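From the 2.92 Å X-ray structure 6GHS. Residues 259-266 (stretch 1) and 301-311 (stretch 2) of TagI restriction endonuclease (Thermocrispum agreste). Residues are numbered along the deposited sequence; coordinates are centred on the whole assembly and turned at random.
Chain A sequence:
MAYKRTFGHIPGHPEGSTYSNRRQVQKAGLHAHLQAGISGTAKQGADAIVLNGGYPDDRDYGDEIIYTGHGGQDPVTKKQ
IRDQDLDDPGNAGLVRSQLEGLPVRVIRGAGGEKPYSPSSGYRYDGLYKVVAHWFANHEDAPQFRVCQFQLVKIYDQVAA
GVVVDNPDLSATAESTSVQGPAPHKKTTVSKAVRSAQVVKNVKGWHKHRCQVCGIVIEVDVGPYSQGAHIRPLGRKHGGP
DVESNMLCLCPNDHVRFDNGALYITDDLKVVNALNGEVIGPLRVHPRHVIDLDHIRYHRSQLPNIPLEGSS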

# COMPACT_ATOMS: atom_id res chain seq x y z
N ASN A 259 0.89 -14.28 1.85
CA ASN A 259 2.16 -14.74 2.46
C ASN A 259 2.07 -16.08 3.17
O ASN A 259 2.49 -16.21 4.33
N GLY A 260 1.51 -17.08 2.47
CA GLY A 260 1.50 -18.48 2.91
C GLY A 260 0.83 -18.86 4.23
O GLY A 260 1.28 -19.81 4.87
N ALA A 261 -0.21 -18.14 4.64
CA ALA A 261 -0.94 -18.45 5.90
C ALA A 261 -2.39 -18.98 5.71
O ALA A 261 -3.06 -19.37 6.68
N LEU A 262 -2.85 -19.00 4.46
CA LEU A 262 -4.15 -19.52 4.08
C LEU A 262 -4.01 -20.21 2.72
O LEU A 262 -3.22 -19.78 1.88
N TYR A 263 -4.72 -21.31 2.54
CA TYR A 263 -5.04 -21.80 1.20
C TYR A 263 -6.46 -22.26 1.21
O TYR A 263 -7.08 -22.41 2.27
N ILE A 264 -6.96 -22.47 -0.01
CA ILE A 264 -8.32 -22.93 -0.24
C ILE A 264 -8.23 -24.30 -0.92
O ILE A 264 -7.38 -24.50 -1.79
N THR A 265 -9.07 -25.24 -0.46
CA THR A 265 -9.19 -26.58 -1.04
C THR A 265 -10.01 -26.57 -2.32
O THR A 265 -10.67 -25.58 -2.63
N ASP A 266 -9.97 -27.68 -3.05
CA ASP A 266 -10.82 -27.88 -4.22
C ASP A 266 -12.30 -27.81 -3.85
O ASP A 266 -13.12 -27.32 -4.64
N GLN A 301 1.95 -22.41 -4.52
CA GLN A 301 3.05 -21.50 -4.11
C GLN A 301 3.58 -21.79 -2.71
O GLN A 301 4.56 -21.16 -2.29
N LEU A 302 2.94 -22.69 -1.96
CA LEU A 302 3.39 -23.02 -0.62
C LEU A 302 4.64 -23.90 -0.66
O LEU A 302 4.94 -24.47 -1.70
N PRO A 303 5.39 -24.01 0.46
CA PRO A 303 6.61 -24.81 0.47
C PRO A 303 6.40 -26.30 0.16
O PRO A 303 7.05 -26.83 -0.74
N ASN A 304 5.50 -26.95 0.91
CA ASN A 304 5.04 -28.30 0.57
C ASN A 304 3.64 -28.14 0.04
O ASN A 304 2.77 -27.61 0.74
N ILE A 305 3.42 -28.59 -1.19
CA ILE A 305 2.09 -28.56 -1.77
C ILE A 305 1.24 -29.56 -0.98
O ILE A 305 1.69 -30.69 -0.72
N PRO A 306 0.04 -29.13 -0.55
CA PRO A 306 -0.84 -30.05 0.16
C PRO A 306 -1.19 -31.27 -0.69
O PRO A 306 -1.70 -31.13 -1.81
N LEU A 307 -0.89 -32.45 -0.15
CA LEU A 307 -1.16 -33.72 -0.83
C LEU A 307 -2.59 -34.20 -0.56
O LEU A 307 -3.33 -33.59 0.23
N GLU A 308 -2.96 -35.29 -1.24
CA GLU A 308 -4.23 -35.99 -1.05
C GLU A 308 -4.44 -36.46 0.40
O GLU A 308 -3.59 -37.14 1.00
N GLY A 309 -5.62 -36.11 0.94
CA GLY A 309 -6.02 -36.45 2.29
C GLY A 309 -5.56 -35.46 3.34
O GLY A 309 -5.67 -35.76 4.51
N SER A 310 -5.07 -34.29 2.92
CA SER A 310 -4.54 -33.25 3.85
C SER A 310 -5.61 -32.58 4.72
O SER A 310 -5.30 -32.07 5.82
N SER A 311 -6.85 -32.57 4.23
CA SER A 311 -8.02 -32.04 4.94
C SER A 311 -9.31 -32.81 4.56
O SER A 311 -10.28 -32.91 5.33
OXT SER A 311 -9.41 -33.38 3.47

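The contact between these two stretches is small, burying 278 Å² over both sides, and it is organised around one aromatic ring. Tyr263, in the short strand of stretch 1, points its CA-to-CB bond toward stretch 2. Its chi1 of 66° (p) and chi2 of -95° carry the side chain along the C-terminal segment, where the ring meets Leu302 and Pro306 and its hydroxyl comes near the last two serines.

Pro306 lies over one face of that ring. Pro306 CG sits 3.9 Å from the centroid of the Tyr263 ring and 19° off the ring normal, a CH-pi arrangement, and approaches Tyr263 CZ to 3.7 Å. Proline suits this place because its compact, rigid ring, here with C-gamma exo pucker, can set an aliphatic CG over the aromatic face. Leu302 comes to the ring obliquely. In its m,t rotamer (chi1 -65°, chi2 165°) the two methyls part: Leu302 CD1 reaches Tyr263 CD1 at 3.6 Å, while Leu302 CD2 packs against Gly260 CA at 3.7 Å. Gly260 has phi 60°, a positive value that by itself favours glycine.

Polar groups gather at the other end, yet no hydrogen bond crosses between the stretches. Tyr263 OH remains 4.1 Å from Ser310 OG, too far for a hydrogen bond. Ser310, with chi1 51° (p), instead donates from its OG to Leu307 O at 2.8 Å. This bond reinforces the type II turn from Leu307 to Ser310, in which Gly309 accommodates a positive phi of 86°. Thr265, chi1 52° (p), divides its two branches: Thr265 CG2 packs 3.5 Å from Ser311 OG, whereas Thr265 OG1 is hydrogen-bonded elsewhere in the structure. Ser311, whose chi1 of 30° falls between wells, ends the chain with its carboxylate.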

# COMPACT_ATOMS: atom_id res chain seq x y z
CB ASN A 259 2.64 -13.67 3.43
CG ASN A 259 2.82 -12.35 2.76
OD1 ASN A 259 3.79 -12.16 2.04
ND2 ASN A 259 1.87 -11.45 2.95
CB ALA A 261 -0.93 -17.23 6.81
CB LEU A 262 -5.15 -18.38 3.93
CG LEU A 262 -5.46 -17.58 5.19
CD1 LEU A 262 -6.16 -16.26 4.84
CD2 LEU A 262 -6.27 -18.41 6.18
CB TYR A 263 -4.08 -22.91 0.71
CG TYR A 263 -4.13 -24.24 1.46
CD1 TYR A 263 -3.23 -24.50 2.49
CD2 TYR A 263 -5.03 -25.24 1.11
CE1 TYR A 263 -3.25 -25.70 3.18
CE2 TYR A 263 -5.06 -26.44 1.79
CZ TYR A 263 -4.16 -26.67 2.83
OH TYR A 263 -4.15 -27.87 3.53
CB ILE A 264 -9.11 -21.93 -1.11
CG1 ILE A 264 -9.22 -20.57 -0.39
CG2 ILE A 264 -10.51 -22.45 -1.39
CD1 ILE A 264 -9.44 -19.40 -1.33
CB THR A 265 -9.89 -27.57 -0.08
OG1 THR A 265 -11.13 -26.99 0.35
CG2 THR A 265 -9.02 -27.88 1.12
CB ASP A 266 -10.52 -29.22 -4.90
CG ASP A 266 -9.24 -29.21 -5.72
OD1 ASP A 266 -8.88 -28.15 -6.30
OD2 ASP A 266 -8.61 -30.29 -5.81
CB GLN A 301 2.61 -20.04 -4.12
CG GLN A 301 2.12 -19.48 -5.44
CD GLN A 301 1.68 -18.03 -5.28
OE1 GLN A 301 0.75 -17.74 -4.51
NE2 GLN A 301 2.36 -17.11 -5.96
CB LEU A 302 2.27 -23.74 0.14
CG LEU A 302 1.03 -22.89 0.39
CD1 LEU A 302 -0.12 -23.78 0.81
CD2 LEU A 302 1.31 -21.83 1.46
CB PRO A 303 7.16 -24.61 1.88
CG PRO A 303 6.54 -23.35 2.36
CD PRO A 303 5.17 -23.36 1.77
CB ASN A 304 5.02 -29.23 1.79
CG ASN A 304 6.36 -29.29 2.51
OD1 ASN A 304 6.90 -28.26 2.93
ND2 ASN A 304 6.89 -30.50 2.68
CB ILE A 305 2.07 -28.91 -3.27
CG1 ILE A 305 2.91 -27.89 -4.06
CG2 ILE A 305 0.63 -28.95 -3.79
CD1 ILE A 305 3.06 -28.21 -5.54
CB PRO A 306 -2.08 -29.21 0.44
CG PRO A 306 -1.56 -27.84 0.55
CD PRO A 306 -0.48 -27.76 -0.48
CB LEU A 307 -0.14 -34.79 -0.40
CG LEU A 307 1.27 -34.68 -0.98
CD1 LEU A 307 2.17 -35.66 -0.25
CD2 LEU A 307 1.30 -34.93 -2.48
CB GLU A 308 -4.34 -37.19 -2.00
CG GLU A 308 -5.74 -37.83 -2.04
CD GLU A 308 -5.83 -39.11 -2.88
OE1 GLU A 308 -4.81 -39.59 -3.42
OE2 GLU A 308 -6.96 -39.64 -2.99
CB SER A 310 -3.71 -32.19 3.08
OG SER A 310 -4.41 -31.65 1.96
CB SER A 311 -8.18 -30.53 4.69
OG SER A 311 -7.67 -30.14 3.41